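Local coordinates for protein maltose operon transcriptional repressor (Staphylococcus aureus subsp. aureus Mu50, PDB 3HCW) that probably represses transcription of the maltose operon, its C-terminal fragment having the two-subdomain fold with which LacI-type regulators sense small ligands, at residues 6-11 and 41-46; 136-141 and 164-169. One frame throughout, in Å; residues are numbered along the deposited sequence.

Contact 1: 6-11 and 41-46; sequences QTYKIG and HGYGTQ
A beta-alpha-beta crossover opens the N-terminal subdomain: strand 9-13 is followed, after the short helix 19-22, by helix 25-39, which returns the chain to strand 44-47, an outermost strand within this chain. The two strands are parallel, and three backbone bonds tie them. Gly44 N meets Tyr8 O at 2.8 Å, nearly straight (170°) and in the carbonyl plane. Ile10 then uses both its backbone polar atoms: its N reaches Gly44 O at 2.9 Å from 32° above the carbonyl plane, and its O takes Gln46 N at 2.9 Å, this time in the plane. Just before the strands begin, the Tyr43 ring leans on the backbone of Tyr8, its CD2 lying 3.5 Å from Tyr8 C, while Tyr8 CB sits over one face toward the rim. The two tyrosine rings cross obliquely, with planes at 56°. Ile10, whose CG1 lies beside its own backbone N, brings CD1 to 3.7 Å from Tyr43 CD2; Cys38 of helix 25-39 and Leu262 of helix 247-263 touch both side chains. On the other side of the sheet the extended Lys9 chain lays CG 4.0 Å from C of side-chain-less Gly44, and its NZ stops 3.8 Å from Gln46 OE1, too far for a hydrogen bond. Such parallel pairing, with a helix packed across it, is the building plan of the Rossmann-like subdomains of periplasmic-binding-protein folds.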
loop_
_atom_site.group_PDB
_atom_site.type_symbol
_atom_site.label_atom_id
_atom_site.label_comp_id
_atom_site.label_asym_id
_atom_site.label_seq_id
_atom_site.Cartn_x
_atom_site.Cartn_y
_atom_site.Cartn_z
ATOM N N GLN A 6 18.661 28.028 4.291
ATOM C CA GLN A 6 19.732 27.386 3.529
ATOM C C GLN A 6 19.951 25.953 3.981
ATOM O O GLN A 6 21.090 25.535 4.209
ATOM C CB GLN A 6 21.038 28.190 3.653
ATOM C CG GLN A 6 21.188 29.307 2.638
ATOM C CD GLN A 6 22.002 28.890 1.427
ATOM O OE1 GLN A 6 21.450 28.505 0.395
ATOM N NE2 GLN A 6 23.325 28.954 1.552
ATOM N N THR A 7 18.857 25.201 4.105
ATOM C CA THR A 7 18.915 23.820 4.587
ATOM C C THR A 7 18.963 22.757 3.482
ATOM O O THR A 7 19.268 21.590 3.764
ATOM C CB THR A 7 17.736 23.493 5.538
ATOM O OG1 THR A 7 16.513 23.455 4.793
ATOM C CG2 THR A 7 17.629 24.531 6.634
ATOM N N TYR A 8 18.658 23.162 2.245
ATOM C CA TYR A 8 18.433 22.243 1.097
ATOM C C TYR A 8 17.466 21.110 1.431
ATOM O O TYR A 8 17.696 19.956 1.060
ATOM C CB TYR A 8 19.737 21.675 0.493
ATOM C CG TYR A 8 20.762 22.701 0.049
ATOM C CD1 TYR A 8 20.386 23.992 -0.338
ATOM C CD2 TYR A 8 22.115 22.366 -0.010
ATOM C CE1 TYR A 8 21.334 24.929 -0.740
ATOM C CE2 TYR A 8 23.072 23.296 -0.410
ATOM C CZ TYR A 8 22.674 24.571 -0.780
ATOM O OH TYR A 8 23.619 25.489 -1.178
ATOM N N LYS A 9 16.397 21.459 2.148
ATOM C CA LYS A 9 15.370 20.502 2.558
ATOM C C LYS A 9 13.963 21.027 2.284
ATOM O O LYS A 9 13.700 22.226 2.419
ATOM C CB LYS A 9 15.522 20.143 4.037
ATOM C CG LYS A 9 16.205 18.803 4.286
ATOM C CD LYS A 9 15.969 18.345 5.712
ATOM C CE LYS A 9 16.186 16.852 5.861
ATOM N NZ LYS A 9 15.571 16.342 7.119
ATOM N N ILE A 10 13.069 20.121 1.891
ATOM C CA ILE A 10 11.671 20.474 1.624
ATOM C C ILE A 10 10.754 19.762 2.619
ATOM O O ILE A 10 10.803 18.539 2.739
ATOM C CB ILE A 10 11.224 20.096 0.176
ATOM C CG1 ILE A 10 12.294 20.458 -0.872
ATOM C CG2 ILE A 10 9.839 20.704 -0.147
ATOM C CD1 ILE A 10 12.516 21.943 -1.075
ATOM N N GLY A 11 9.930 20.527 3.332
ATOM C CA GLY A 11 8.926 19.946 4.221
ATOM C C GLY A 11 7.672 19.545 3.460
ATOM O O GLY A 11 7.097 20.345 2.723
ATOM N N HIS A 41 18.438 16.785 -7.370
ATOM C CA HIS A 41 18.911 18.169 -7.401
ATOM C C HIS A 41 19.521 18.612 -6.065
ATOM O O HIS A 41 19.608 19.810 -5.777
ATOM C CB HIS A 41 17.771 19.102 -7.826
ATOM C CG HIS A 41 17.329 18.909 -9.244
ATOM N ND1 HIS A 41 16.488 17.887 -9.630
ATOM C CD2 HIS A 41 17.616 19.604 -10.369
ATOM C CE1 HIS A 41 16.278 17.960 -10.933
ATOM N NE2 HIS A 41 16.950 18.995 -11.404
ATOM N N GLY A 42 19.935 17.639 -5.254
ATOM C CA GLY A 42 20.599 17.907 -3.973
ATOM C C GLY A 42 19.699 18.324 -2.815
ATOM O O GLY A 42 20.184 18.799 -1.779
ATOM N N TYR A 43 18.392 18.148 -2.987
ATOM C CA TYR A 43 17.425 18.505 -1.957
ATOM C C TYR A 43 16.927 17.287 -1.200
ATOM O O TYR A 43 16.655 16.244 -1.793
ATOM C CB TYR A 43 16.255 19.297 -2.558
ATOM C CG TYR A 43 16.563 20.771 -2.728
ATOM C CD1 TYR A 43 17.325 21.231 -3.812
ATOM C CD2 TYR A 43 16.112 21.706 -1.791
ATOM C CE1 TYR A 43 17.614 22.584 -3.965
ATOM C CE2 TYR A 43 16.391 23.064 -1.934
ATOM C CZ TYR A 43 17.139 23.493 -3.022
ATOM O OH TYR A 43 17.423 24.829 -3.160
ATOM N N GLY A 44 16.839 17.423 0.120
ATOM C CA GLY A 44 16.269 16.378 0.969
ATOM C C GLY A 44 14.807 16.688 1.216
ATOM O O GLY A 44 14.334 17.772 0.873
ATOM N N THR A 45 14.085 15.726 1.787
ATOM C CA THR A 45 12.664 15.895 2.101
ATOM C C THR A 45 12.368 15.490 3.539
ATOM O O THR A 45 13.060 14.646 4.107
ATOM C CB THR A 45 11.732 15.086 1.154
ATOM O OG1 THR A 45 11.889 13.683 1.383
ATOM C CG2 THR A 45 12.000 15.398 -0.319
ATOM N N GLN A 46 11.333 16.092 4.119
ATOM C CA GLN A 46 10.929 15.781 5.488
ATOM C C GLN A 46 9.404 15.770 5.620
ATOM O O GLN A 46 8.752 16.828 5.698
ATOM C CB GLN A 46 11.564 16.769 6.465
ATOM C CG GLN A 46 11.567 16.309 7.917
ATOM C CD GLN A 46 11.756 17.462 8.891
ATOM O OE1 GLN A 46 12.697 18.248 8.772
ATOM N NE2 GLN A 46 10.856 17.568 9.860
#

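Contact 2: 136-141 and 164-169; sequences FITEKG and YQIIET
Lys140 follows strand 133-139 and folds back across Thr169 and Glu168. Its CB turns CG to the side of the backbone N with chi1 at -27°, well off a staggered position, and CG comes 3.8 Å from Thr169 O. A bend at chi2 (-132°) carries CD past the carboxylate of Glu168, 4.1 Å from OE1, and lays CE against the backbone, 3.6 Å from Thr169 C. At the tip, NZ gives a hydrogen bond of 2.8 Å to a water, which in turn donates weakly to Glu168 O at 3.4 Å. The ammonium remains 4.3 Å from Glu168 OE1, beyond a salt bridge.

Behind the lysine the parallel strands, joined through helix 144-159 as a beta-alpha-beta unit, are held by four nearly straight bonds: Phe136 N donates to Gln165 O, Ile167 N to Phe136 O, Thr138 N to Ile167 O and Thr169 N to Thr138 O; the shortest, Thr138 N to Ile167 O, is 2.8 Å. On the face of Ile137 and Ile167, Thr169 CG2 packs 3.6 Å from Ile137 CG2, with helix 173-187 against Thr169. On the other face, Thr138 CG2 lies alongside the extended Glu168 chain, while Thr138 OG1 bonds to Ser146 OG and Phe136 meets the ring of Phe153. The chemistry thus implies a ladder of four backbone bonds and, beside it, an ammonium joined to a backbone carbonyl through one good and one weak water bond, the Glu168 carboxylate probably adding only modest attraction.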
loop_
_atom_site.group_PDB
_atom_site.type_symbol
_atom_site.label_atom_id
_atom_site.label_comp_id
_atom_site.label_asym_id
_atom_site.label_seq_id
_atom_site.Cartn_x
_atom_site.Cartn_y
_atom_site.Cartn_z
ATOM N N PHE A 136 -22.880 7.398 -5.442
ATOM C CA PHE A 136 -21.533 7.877 -5.139
ATOM C C PHE A 136 -21.276 7.789 -3.642
ATOM O O PHE A 136 -22.057 8.296 -2.839
ATOM C CB PHE A 136 -21.307 9.322 -5.604
ATOM C CG PHE A 136 -19.846 9.721 -5.680
ATOM C CD1 PHE A 136 -19.144 9.613 -6.891
ATOM C CD2 PHE A 136 -19.172 10.211 -4.550
ATOM C CE1 PHE A 136 -17.794 9.977 -6.979
ATOM C CE2 PHE A 136 -17.822 10.576 -4.621
ATOM C CZ PHE A 136 -17.131 10.460 -5.840
ATOM N N ILE A 137 -20.168 7.152 -3.280
ATOM C CA ILE A 137 -19.800 7.000 -1.882
ATOM C C ILE A 137 -18.557 7.834 -1.568
ATOM O O ILE A 137 -17.532 7.717 -2.236
ATOM C CB ILE A 137 -19.613 5.506 -1.500
ATOM C CG1 ILE A 137 -20.861 4.700 -1.877
ATOM C CG2 ILE A 137 -19.312 5.364 -0.014
ATOM C CD1 ILE A 137 -20.849 3.256 -1.407
ATOM N N THR A 138 -18.665 8.693 -0.563
ATOM C CA THR A 138 -17.567 9.584 -0.197
ATOM C C THR A 138 -17.189 9.508 1.293
ATOM O O THR A 138 -17.902 8.900 2.102
ATOM C CB THR A 138 -17.835 11.052 -0.662
ATOM O OG1 THR A 138 -16.623 11.810 -0.576
ATOM C CG2 THR A 138 -18.939 11.724 0.163
ATOM N N GLU A 139 -16.046 10.107 1.622
ATOM C CA GLU A 139 -15.532 10.191 2.988
ATOM C C GLU A 139 -15.777 11.569 3.572
ATOM O O GLU A 139 -15.846 12.551 2.846
ATOM C CB GLU A 139 -14.022 9.949 3.000
ATOM C CG GLU A 139 -13.592 8.519 3.262
ATOM C CD GLU A 139 -12.092 8.323 3.068
ATOM O OE1 GLU A 139 -11.550 8.756 2.020
ATOM O OE2 GLU A 139 -11.456 7.726 3.967
ATOM N N LYS A 140 -15.857 11.632 4.896
ATOM C CA LYS A 140 -16.052 12.887 5.613
ATOM C C LYS A 140 -14.855 13.839 5.493
ATOM O O LYS A 140 -13.746 13.438 5.115
ATOM C CB LYS A 140 -16.378 12.612 7.085
ATOM C CG LYS A 140 -17.045 11.263 7.323
ATOM C CD LYS A 140 -18.265 11.400 8.209
ATOM C CE LYS A 140 -19.010 10.083 8.296
ATOM N NZ LYS A 140 -20.487 10.271 8.350
ATOM N N GLY A 141 -15.099 15.103 5.830
ATOM C CA GLY A 141 -14.141 16.177 5.605
ATOM C C GLY A 141 -14.609 17.027 4.439
ATOM O O GLY A 141 -15.166 16.514 3.466
ATOM N N TYR A 164 -29.889 9.191 -8.832
ATOM C CA TYR A 164 -28.650 9.008 -8.101
ATOM C C TYR A 164 -28.784 9.411 -6.642
ATOM O O TYR A 164 -29.665 10.198 -6.292
ATOM C CB TYR A 164 -27.500 9.776 -8.762
ATOM C CG TYR A 164 -27.592 11.291 -8.687
ATOM C CD1 TYR A 164 -27.062 11.995 -7.595
ATOM C CD2 TYR A 164 -28.184 12.023 -9.713
ATOM C CE1 TYR A 164 -27.139 13.380 -7.526
ATOM C CE2 TYR A 164 -28.257 13.419 -9.658
ATOM C CZ TYR A 164 -27.730 14.087 -8.563
ATOM O OH TYR A 164 -27.793 15.466 -8.501
ATOM N N GLN A 165 -27.878 8.883 -5.817
ATOM C CA GLN A 165 -27.744 9.286 -4.429
ATOM C C GLN A 165 -26.267 9.444 -4.020
ATOM O O GLN A 165 -25.380 8.850 -4.631
ATOM C CB GLN A 165 -28.461 8.283 -3.530
ATOM C CG GLN A 165 -27.855 6.897 -3.527
ATOM C CD GLN A 165 -28.512 5.971 -2.541
ATOM O OE1 GLN A 165 -29.147 4.989 -2.928
ATOM N NE2 GLN A 165 -28.365 6.269 -1.254
ATOM N N ILE A 166 -26.020 10.268 -3.000
ATOM C CA ILE A 166 -24.685 10.460 -2.416
ATOM C C ILE A 166 -24.734 9.890 -1.001
ATOM O O ILE A 166 -25.671 10.165 -0.239
ATOM C CB ILE A 166 -24.261 11.980 -2.345
ATOM C CG1 ILE A 166 -24.467 12.726 -3.681
ATOM C CG2 ILE A 166 -22.823 12.149 -1.840
ATOM C CD1 ILE A 166 -23.620 12.223 -4.859
ATOM N N ILE A 167 -23.746 9.072 -0.661
ATOM C CA ILE A 167 -23.602 8.546 0.690
ATOM C C ILE A 167 -22.257 9.009 1.227
ATOM O O ILE A 167 -21.220 8.780 0.601
ATOM C CB ILE A 167 -23.658 6.997 0.732
ATOM C CG1 ILE A 167 -25.028 6.484 0.274
ATOM C CG2 ILE A 167 -23.292 6.463 2.137
ATOM C CD1 ILE A 167 -25.079 4.981 0.046
ATOM N N GLU A 168 -22.288 9.682 2.374
ATOM C CA GLU A 168 -21.077 10.052 3.081
ATOM C C GLU A 168 -20.899 9.103 4.259
ATOM O O GLU A 168 -21.812 8.901 5.060
ATOM C CB GLU A 168 -21.163 11.491 3.563
ATOM C CG GLU A 168 -19.824 12.111 3.884
ATOM C CD GLU A 168 -19.976 13.470 4.528
ATOM O OE1 GLU A 168 -20.567 13.544 5.629
ATOM O OE2 GLU A 168 -19.500 14.462 3.937
ATOM N N THR A 169 -19.720 8.510 4.359
ATOM C CA THR A 169 -19.500 7.474 5.349
ATOM C C THR A 169 -18.096 7.540 5.905
ATOM O O THR A 169 -17.196 8.087 5.262
ATOM C CB THR A 169 -19.781 6.066 4.755
ATOM O OG1 THR A 169 -19.562 5.057 5.752
ATOM C CG2 THR A 169 -18.891 5.797 3.550
HETATM O O HOH W 1 -21.169 7.604 8.184
#

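Overall arrangement
Contacts 1 and 2 each pair the edge strand of their own subdomain's sheet with its neighbour: strands 44-47 and 163-169 are the outermost within the chain. They lie on opposite sides of the chain's centre, with their own centres 38 Å apart and nearest atoms about 22 Å apart, so they do not touch. Contact 1 belongs to the N-terminal subdomain and contact 2 to the C-terminal one, each a parallel crossover. In relatives the effector binds between the subdomains; a glycerol, probably from the crystallisation liquor, lies about 5 Å from the Glu139 side chain, but whether it marks the effector site is not established.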